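Local coordinates for pseudoaglycone deacetylase Dbv21 (Actinoplanes teichomyceticus, PDB 3DFI), which probably removes an acetyl group from the glycopeptide pseudoaglycone during biosynthesis of the antibiotic A40926, as a zinc-containing deacetylase of the PIG-L family, at residues Gln221-Tyr226 / Lys238-Lys243; Leu185-Tyr190 / Ser231-Pro236; Ser139-Cys144 / Leu169-Glu174. All blocks are in the same frame, centred on the assembly; numbering follows the deposited sequence.

Interaction 1 (Gln221-Tyr226 / Lys238-Lys243)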
loop_
_atom_site.group_PDB
_atom_site.type_symbol
_atom_site.label_atom_id
_atom_site.label_comp_id
_atom_site.label_asym_id
_atom_site.label_seq_id
_atom_site.Cartn_x
_atom_site.Cartn_y
_atom_site.Cartn_z
ATOM N N GLN A 221 4.553 -13.539 6.949
ATOM C CA GLN A 221 4.843 -14.540 5.924
ATOM C C GLN A 221 4.653 -13.986 4.515
ATOM O O GLN A 221 5.491 -14.188 3.644
ATOM C CB GLN A 221 4.012 -15.814 6.162
ATOM C CG GLN A 221 4.410 -16.999 5.285
ATOM C CD GLN A 221 5.788 -17.578 5.614
ATOM O OE1 GLN A 221 6.196 -17.653 6.781
ATOM N NE2 GLN A 221 6.503 -18.016 4.576
ATOM N N ALA A 222 3.559 -13.264 4.304
ATOM C CA ALA A 222 3.312 -12.571 3.051
ATOM C C ALA A 222 4.424 -11.573 2.691
ATOM O O ALA A 222 4.833 -11.510 1.525
ATOM C CB ALA A 222 1.934 -11.873 3.086
ATOM N N MET A 223 4.903 -10.802 3.678
ATOM C CA MET A 223 5.991 -9.829 3.464
ATOM C C MET A 223 7.291 -10.436 2.905
ATOM O O MET A 223 8.000 -9.787 2.133
ATOM C CB MET A 223 6.320 -9.078 4.753
ATOM C CG MET A 223 5.276 -8.038 5.174
ATOM S SD MET A 223 5.596 -7.462 6.848
ATOM C CE MET A 223 7.276 -6.874 6.635
ATOM N N LYS A 224 7.593 -11.672 3.312
ATOM C CA LYS A 224 8.778 -12.405 2.842
ATOM C C LYS A 224 8.796 -12.564 1.323
ATOM O O LYS A 224 9.869 -12.662 0.724
ATOM C CB LYS A 224 8.868 -13.780 3.503
ATOM C CG LYS A 224 9.080 -13.723 5.003
ATOM C CD LYS A 224 9.092 -15.112 5.619
ATOM C CE LYS A 224 9.083 -15.029 7.142
ATOM N NZ LYS A 224 9.304 -16.366 7.763
ATOM N N HIS A 225 7.617 -12.553 0.694
ATOM C CA HIS A 225 7.551 -12.722 -0.753
ATOM C C HIS A 225 8.120 -11.560 -1.562
ATOM O O HIS A 225 8.630 -11.773 -2.657
ATOM C CB HIS A 225 6.158 -13.118 -1.219
ATOM C CG HIS A 225 5.874 -14.568 -1.014
ATOM N ND1 HIS A 225 6.574 -15.556 -1.678
ATOM C CD2 HIS A 225 4.997 -15.206 -0.201
ATOM C CE1 HIS A 225 6.133 -16.741 -1.291
ATOM N NE2 HIS A 225 5.182 -16.558 -0.390
ATOM N N TYR A 226 8.094 -10.354 -1.000
ATOM C CA TYR A 226 8.665 -9.186 -1.686
ATOM C C TYR A 226 10.173 -9.095 -1.442
ATOM O O TYR A 226 10.659 -8.117 -0.867
ATOM C CB TYR A 226 8.007 -7.907 -1.205
ATOM C CG TYR A 226 6.532 -7.828 -1.450
ATOM C CD1 TYR A 226 6.030 -7.514 -2.713
ATOM C CD2 TYR A 226 5.626 -8.032 -0.408
ATOM C CE1 TYR A 226 4.633 -7.418 -2.951
ATOM C CE2 TYR A 226 4.226 -7.928 -0.627
ATOM C CZ TYR A 226 3.739 -7.622 -1.901
ATOM O OH TYR A 226 2.361 -7.511 -2.126
ATOM N N LYS A 238 18.693 -3.978 9.497
ATOM C CA LYS A 238 17.329 -3.431 9.469
ATOM C C LYS A 238 16.493 -4.337 10.412
ATOM O O LYS A 238 16.656 -5.562 10.405
ATOM C CB LYS A 238 16.727 -3.409 8.021
ATOM N N ASN A 239 15.608 -3.765 11.285
ATOM C CA ASN A 239 15.032 -4.670 12.277
ATOM C C ASN A 239 13.683 -5.172 11.834
ATOM O O ASN A 239 12.858 -5.479 12.681
ATOM C CB ASN A 239 14.967 -3.999 13.716
ATOM N N LEU A 240 13.487 -5.329 10.514
ATOM C CA LEU A 240 12.152 -5.137 9.951
ATOM C C LEU A 240 11.021 -5.740 10.778
ATOM O O LEU A 240 10.209 -4.993 11.310
ATOM C CB LEU A 240 12.047 -5.517 8.464
ATOM C CG LEU A 240 10.723 -5.138 7.831
ATOM C CD1 LEU A 240 10.481 -3.618 7.958
ATOM C CD2 LEU A 240 10.670 -5.612 6.387
ATOM N N PHE A 241 10.997 -7.067 10.924
ATOM C CA PHE A 241 9.900 -7.723 11.658
ATOM C C PHE A 241 9.846 -7.311 13.127
ATOM O O PHE A 241 8.777 -7.013 13.646
ATOM C CB PHE A 241 9.963 -9.247 11.511
ATOM C CG PHE A 241 9.778 -9.722 10.092
ATOM C CD1 PHE A 241 10.806 -10.374 9.432
ATOM C CD2 PHE A 241 8.587 -9.501 9.415
ATOM C CE1 PHE A 241 10.647 -10.807 8.109
ATOM C CE2 PHE A 241 8.418 -9.938 8.097
ATOM C CZ PHE A 241 9.452 -10.579 7.445
ATOM N N ALA A 242 11.007 -7.324 13.791
ATOM C CA ALA A 242 11.137 -6.764 15.142
ATOM C C ALA A 242 10.657 -5.290 15.199
ATOM O O ALA A 242 9.843 -4.918 16.058
ATOM C CB ALA A 242 12.571 -6.896 15.629
ATOM N N LYS A 243 11.136 -4.468 14.264
ATOM C CA LYS A 243 10.789 -3.056 14.206
ATOM C C LYS A 243 9.262 -2.875 14.099
ATOM O O LYS A 243 8.669 -2.033 14.800
ATOM C CB LYS A 243 11.507 -2.403 13.019
ATOM C CG LYS A 243 11.412 -0.876 12.935
ATOM C CD LYS A 243 12.395 -0.193 13.913
ATOM C CE LYS A 243 12.233 1.334 13.886
ATOM N NZ LYS A 243 12.914 2.035 15.029
#
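A Met-aromatic contact between Met223 and Phe241 joins the C-terminal part of helix 213-223 to the first turn of helix 240-251, in the helical region on the zinc side of this PIG-L fold. The two side chains come from opposite directions. Met223 runs out nearly straight through chi2 and then bends at chi3 (57°), which turns its methyl between two partners: CE lies 3.6 Å from Phe241 CE2 and equally 3.6 Å from Leu240 CD2. The sulfur is set obliquely to the aromatic ring, SD being 5.2 Å from the Phe241 centroid and 72° off the ring normal. The root of the side chain meets the same ring carbon as its methyl, Met223 CB lying 4.0 Å from Phe241 CE2.

Leu240 and Met223 reach toward each other tip to tip, whereas Lys224 crosses Phe241 at about a right angle. There the aliphatic part of the lysine does the touching. The interface has no hydrogen bond and rests on apolar packing. It is buried around Met223 and Leu240 and open to solvent toward Lys224.

Met223 also packs on Val21 and Leu22 of helix 19-33; Asp19, a zinc ligand, begins that helix, and its side chain lies about 10 Å from that of Met223. Phe220 meets the Phe241 ring with its plane turned by about 40°, and Leu240 also packs on Pro186. A type I beta turn runs from Met223 to Tyr226, closed by Tyr226 N to Met223 O at 3.2 Å. Lys224 CG, set obliquely to the ring, stands 4.0 Å from Phe241 CZ.

Interaction 2 (Leu185-Tyr190 / Ser231-Pro236)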
loop_
_atom_site.group_PDB
_atom_site.type_symbol
_atom_site.label_atom_id
_atom_site.label_comp_id
_atom_site.label_asym_id
_atom_site.label_seq_id
_atom_site.Cartn_x
_atom_site.Cartn_y
_atom_site.Cartn_z
ATOM N N LEU A 185 4.067 1.791 6.158
ATOM C CA LEU A 185 5.099 1.067 6.913
ATOM C C LEU A 185 6.156 0.517 5.952
ATOM O O LEU A 185 5.838 0.199 4.837
ATOM C CB LEU A 185 4.475 -0.048 7.765
ATOM C CG LEU A 185 3.658 0.404 8.988
ATOM C CD1 LEU A 185 2.861 -0.754 9.619
ATOM C CD2 LEU A 185 4.564 1.113 10.019
ATOM N N PRO A 186 7.415 0.386 6.403
ATOM C CA PRO A 186 7.915 0.652 7.753
ATOM C C PRO A 186 8.205 2.125 8.014
ATOM O O PRO A 186 8.606 2.495 9.118
ATOM C CB PRO A 186 9.236 -0.131 7.788
ATOM C CG PRO A 186 9.727 -0.106 6.365
ATOM C CD PRO A 186 8.477 -0.110 5.501
ATOM N N TYR A 187 7.987 2.953 7.003
ATOM C CA TYR A 187 8.341 4.378 7.049
ATOM C C TYR A 187 7.938 5.103 8.344
ATOM O O TYR A 187 8.749 5.830 8.923
ATOM C CB TYR A 187 7.885 5.069 5.756
ATOM C CG TYR A 187 8.183 4.156 4.548
ATOM C CD1 TYR A 187 9.526 3.872 4.176
ATOM C CD2 TYR A 187 7.154 3.499 3.850
ATOM C CE1 TYR A 187 9.836 3.005 3.123
ATOM C CE2 TYR A 187 7.457 2.635 2.770
ATOM C CZ TYR A 187 8.804 2.396 2.422
ATOM O OH TYR A 187 9.140 1.561 1.374
ATOM N N ALA A 188 6.726 4.841 8.832
ATOM C CA ALA A 188 6.227 5.456 10.082
ATOM C C ALA A 188 6.948 4.965 11.328
ATOM O O ALA A 188 6.951 5.655 12.341
ATOM C CB ALA A 188 4.740 5.251 10.232
ATOM N N ALA A 189 7.582 3.792 11.266
ATOM C CA ALA A 189 8.371 3.324 12.430
ATOM C C ALA A 189 9.647 4.122 12.642
ATOM O O ALA A 189 10.233 4.072 13.717
ATOM C CB ALA A 189 8.678 1.826 12.345
ATOM N N TYR A 190 10.065 4.870 11.628
ATOM C CA TYR A 190 11.309 5.634 11.700
ATOM C C TYR A 190 11.085 7.129 11.909
ATOM O O TYR A 190 11.817 7.760 12.664
ATOM C CB TYR A 190 12.179 5.389 10.455
ATOM C CG TYR A 190 12.641 3.952 10.299
ATOM C CD1 TYR A 190 13.788 3.480 10.967
ATOM C CD2 TYR A 190 11.947 3.074 9.483
ATOM C CE1 TYR A 190 14.222 2.141 10.826
ATOM C CE2 TYR A 190 12.364 1.731 9.328
ATOM C CZ TYR A 190 13.495 1.273 10.005
ATOM O OH TYR A 190 13.885 -0.049 9.838
ATOM N N SER A 231 15.194 -6.850 0.314
ATOM C CA SER A 231 16.660 -6.856 0.272
ATOM C C SER A 231 17.242 -5.495 0.742
ATOM O O SER A 231 18.408 -5.419 1.143
ATOM C CB SER A 231 17.231 -7.348 -1.071
ATOM O OG SER A 231 17.173 -6.359 -2.062
ATOM N N VAL A 232 16.401 -4.449 0.706
ATOM C CA VAL A 232 16.720 -3.131 1.291
ATOM C C VAL A 232 16.039 -2.945 2.659
ATOM O O VAL A 232 16.687 -2.597 3.631
ATOM C CB VAL A 232 16.318 -1.944 0.339
ATOM C CG1 VAL A 232 16.624 -0.573 0.994
ATOM C CG2 VAL A 232 17.055 -2.047 -0.992
ATOM N N LEU A 233 14.730 -3.173 2.718
ATOM C CA LEU A 233 13.940 -2.920 3.928
ATOM C C LEU A 233 14.279 -3.874 5.079
ATOM O O LEU A 233 14.117 -3.518 6.252
ATOM C CB LEU A 233 12.436 -2.949 3.618
ATOM C CG LEU A 233 11.922 -1.854 2.672
ATOM C CD1 LEU A 233 10.419 -2.068 2.348
ATOM C CD2 LEU A 233 12.167 -0.436 3.254
ATOM N N ASP A 234 14.749 -5.074 4.741
ATOM C CA ASP A 234 15.212 -6.056 5.737
ATOM C C ASP A 234 16.652 -6.479 5.424
ATOM O O ASP A 234 17.047 -7.648 5.579
ATOM C CB ASP A 234 14.256 -7.264 5.834
ATOM C CG ASP A 234 14.529 -8.145 7.068
ATOM O OD1 ASP A 234 14.556 -9.375 6.963
ATOM O OD2 ASP A 234 14.738 -7.517 8.235
ATOM N N GLY A 235 17.414 -5.485 4.965
ATOM C CA GLY A 235 18.835 -5.603 4.716
ATOM C C GLY A 235 19.568 -5.866 6.044
ATOM O O GLY A 235 18.928 -5.891 7.104
ATOM N N PRO A 236 20.898 -6.083 5.990
ATOM C CA PRO A 236 21.619 -6.354 7.238
ATOM C C PRO A 236 21.431 -5.258 8.297
ATOM O O PRO A 236 21.734 -3.996 7.945
ATOM C CB PRO A 236 23.097 -6.450 6.800
ATOM C CG PRO A 236 23.158 -6.029 5.386
ATOM C CD PRO A 236 21.785 -6.144 4.805
#
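Leu233 reaches across from the last turn of helix 227-233 to Pro186 and Tyr187. Its CB points at the 185-190 segment, and CG, anti to the carbonyl carbon (chi1 -64°), carries the two methyls forward in a fork. CD2 takes one branch to the proline ring, 4.0 Å from Pro186 CG, and also comes within 4.2 Å of Tyr187 CE1, approaching that ring obliquely. CD1 lies 4.0 Å from Tyr187 OH and 4.2 Å from Pro186 CD. The phenol oxygen thus has both leucine methyls close by, with CD2 at 4.1 Å from Tyr187 OH. Leu233 crosses each of its two partners at about a right angle.

Pro186 and Tyr187 belong to the connection after strand 179-182 of the central sheet of the PIG-L fold, which has a cis peptide bond before Pro186 and continues into the weakly bonded helical turn 187-190. Within it, Pro186 CD sits 3.9 Å above the plane of the Tyr187 ring, over its centre, so the proline covers one face of the tyrosine while Leu233 packs near its hydroxyl end. The zinc site formed by His16, Asp19 and His161 is near: the Tyr187 side chain is about 5 Å from the metal and touches Asp19. Leu233 also touches Leu22 of helix 19-33.

Interaction 3 (Ser139-Cys144 / Leu169-Glu174)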
loop_
_atom_site.group_PDB
_atom_site.type_symbol
_atom_site.label_atom_id
_atom_site.label_comp_id
_atom_site.label_asym_id
_atom_site.label_seq_id
_atom_site.Cartn_x
_atom_site.Cartn_y
_atom_site.Cartn_z
ATOM N N SER A 139 -12.748 3.199 -12.373
ATOM C CA SER A 139 -13.054 1.979 -13.135
ATOM C C SER A 139 -12.934 0.749 -12.228
ATOM O O SER A 139 -13.787 -0.134 -12.267
ATOM C CB SER A 139 -12.110 1.836 -14.334
ATOM O OG SER A 139 -12.294 2.900 -15.236
ATOM N N MET A 140 -11.897 0.714 -11.394
ATOM C CA MET A 140 -11.722 -0.375 -10.429
ATOM C C MET A 140 -12.852 -0.459 -9.365
ATOM O O MET A 140 -13.339 -1.553 -9.052
ATOM C CB MET A 140 -10.324 -0.325 -9.789
ATOM C CG MET A 140 -9.860 -1.644 -9.169
ATOM S SD MET A 140 -9.444 -2.933 -10.409
ATOM C CE MET A 140 -10.949 -3.800 -10.687
ATOM N N ILE A 141 -13.290 0.689 -8.847
ATOM C CA ILE A 141 -14.430 0.740 -7.912
ATOM C C ILE A 141 -15.731 0.216 -8.534
ATOM O O ILE A 141 -16.429 -0.596 -7.931
ATOM C CB ILE A 141 -14.637 2.163 -7.358
ATOM C CG1 ILE A 141 -13.427 2.563 -6.492
ATOM C CG2 ILE A 141 -16.002 2.281 -6.613
ATOM C CD1 ILE A 141 -13.424 4.006 -6.043
ATOM N N ALA A 142 -16.048 0.675 -9.741
ATOM C CA ALA A 142 -17.226 0.207 -10.443
ATOM C C ALA A 142 -17.174 -1.315 -10.579
ATOM O O ALA A 142 -18.155 -2.013 -10.345
ATOM C CB ALA A 142 -17.313 0.872 -11.810
ATOM N N GLU A 143 -15.999 -1.828 -10.926
ATOM C CA GLU A 143 -15.822 -3.249 -11.159
ATOM C C GLU A 143 -15.884 -4.100 -9.876
ATOM O O GLU A 143 -16.495 -5.171 -9.877
ATOM C CB GLU A 143 -14.494 -3.484 -11.877
ATOM C CG GLU A 143 -14.417 -4.824 -12.554
ATOM C CD GLU A 143 -13.156 -4.968 -13.376
ATOM O OE1 GLU A 143 -12.225 -5.656 -12.895
ATOM O OE2 GLU A 143 -13.110 -4.381 -14.490
ATOM N N CYS A 144 -15.263 -3.623 -8.795
ATOM C CA CYS A 144 -15.119 -4.424 -7.567
ATOM C C CYS A 144 -16.261 -4.195 -6.547
ATOM O O CYS A 144 -16.391 -4.942 -5.574
ATOM C CB CYS A 144 -13.743 -4.170 -6.915
ATOM S SG CYS A 144 -12.324 -4.961 -7.803
ATOM N N LEU A 169 -8.712 9.666 -3.095
ATOM C CA LEU A 169 -9.680 10.553 -2.409
ATOM C C LEU A 169 -10.763 11.093 -3.344
ATOM O O LEU A 169 -11.948 11.111 -3.003
ATOM C CB LEU A 169 -8.963 11.711 -1.709
ATOM C CG LEU A 169 -8.162 11.317 -0.454
ATOM C CD1 LEU A 169 -7.051 12.329 -0.183
ATOM C CD2 LEU A 169 -9.103 11.205 0.770
ATOM N N LEU A 170 -10.348 11.547 -4.520
ATOM C CA LEU A 170 -11.282 11.993 -5.565
ATOM C C LEU A 170 -12.211 10.875 -6.089
ATOM O O LEU A 170 -13.418 11.080 -6.289
ATOM C CB LEU A 170 -10.487 12.608 -6.732
ATOM C CG LEU A 170 -9.878 13.994 -6.497
ATOM C CD1 LEU A 170 -8.808 14.289 -7.541
ATOM C CD2 LEU A 170 -10.952 15.091 -6.479
ATOM N N ALA A 171 -11.634 9.701 -6.326
ATOM C CA ALA A 171 -12.381 8.586 -6.908
ATOM C C ALA A 171 -13.427 8.013 -5.941
ATOM O O ALA A 171 -14.569 7.788 -6.339
ATOM C CB ALA A 171 -11.425 7.484 -7.422
ATOM N N ALA A 172 -13.030 7.762 -4.689
ATOM C CA ALA A 172 -13.950 7.252 -3.654
ATOM C C ALA A 172 -15.078 8.243 -3.304
ATOM O O ALA A 172 -16.205 7.839 -3.014
ATOM C CB ALA A 172 -13.177 6.829 -2.377
ATOM N N ARG A 173 -14.764 9.536 -3.327
ATOM C CA ARG A 173 -15.754 10.589 -3.083
ATOM C C ARG A 173 -16.749 10.685 -4.232
ATOM O O ARG A 173 -17.950 10.897 -4.011
ATOM C CB ARG A 173 -15.068 11.944 -2.847
ATOM C CG ARG A 173 -16.015 13.109 -2.481
ATOM C CD ARG A 173 -15.278 14.455 -2.357
ATOM N NE ARG A 173 -14.166 14.383 -1.393
ATOM C CZ ARG A 173 -12.895 14.649 -1.696
ATOM N NH1 ARG A 173 -12.577 15.055 -2.925
ATOM N NH2 ARG A 173 -11.939 14.506 -0.777
ATOM N N GLU A 174 -16.252 10.546 -5.459
ATOM C CA GLU A 174 -17.109 10.577 -6.644
ATOM C C GLU A 174 -18.093 9.420 -6.567
ATOM O O GLU A 174 -19.280 9.591 -6.856
ATOM C CB GLU A 174 -16.272 10.476 -7.936
ATOM C CG GLU A 174 -17.085 10.502 -9.269
ATOM C CD GLU A 174 -17.801 11.830 -9.535
ATOM O OE1 GLU A 174 -18.635 11.887 -10.465
ATOM O OE2 GLU A 174 -17.549 12.819 -8.813
#
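Ile141 meets Ala171 and Ala172 through a single methyl, CD1, at the end of its longer branch. The methyl packs against the peptide group that joins the two alanines: CD1 is 4.0 Å from Ala171 O and likewise 4.0 Å from Ala172 N. Its one close side-chain neighbour across the contact is Ala171 CB, at 4.2 Å. With CG1 anti to the carbonyl carbon (chi1 -65°) and chi2 extended (172°), the branch stretches out to the neighbouring helix. The short alanine side chains leave that helix's backbone accessible to the methyl, and the CA atoms of Ile141 and Ala172 come to 7.8 Å.

Both residues lie near the C-terminal ends of their helices, 126-144 and 159-174, which are joined through strand 148-152 of the sheet in an alternating alpha/beta, Rossmann-like layout. The next shell holds Ile141 from several directions: Leu11 of strand 9-14 touches it from the sheet, and Pro146, Arg175 and Ile177 from the loops. One turn back along helix 126-144, Ile137 and Glu138 pack on Ala171. Glu174 adds a long, weak ion pair with Arg134 of the same helix.

No hydrogen bond or charge pair links the two segments, so the buried contact probably rests on dispersion and fit of shape.

In the fold
Interaction 3 comes first along the chain and closes before the other two open; its centre lies about 31 Å from interaction 1 and about 30 Å from interaction 2, on the opposite side of the chain's centre. Interactions 1 and 2 are neighbours, with centres about 8 Å apart, and their segments alternate in sequence: 185-190, 221-226, 231-236, 238-243. Helices 213-223, 227-233 and 240-251 follow one another, and the pair touches directly, as where Leu240 CB comes 3.6 Å from Leu233 O. Together these two pack those helices and the 185-190 segment near the zinc site, whereas interaction 3 packs two helices flanking the sheet, away from the metal.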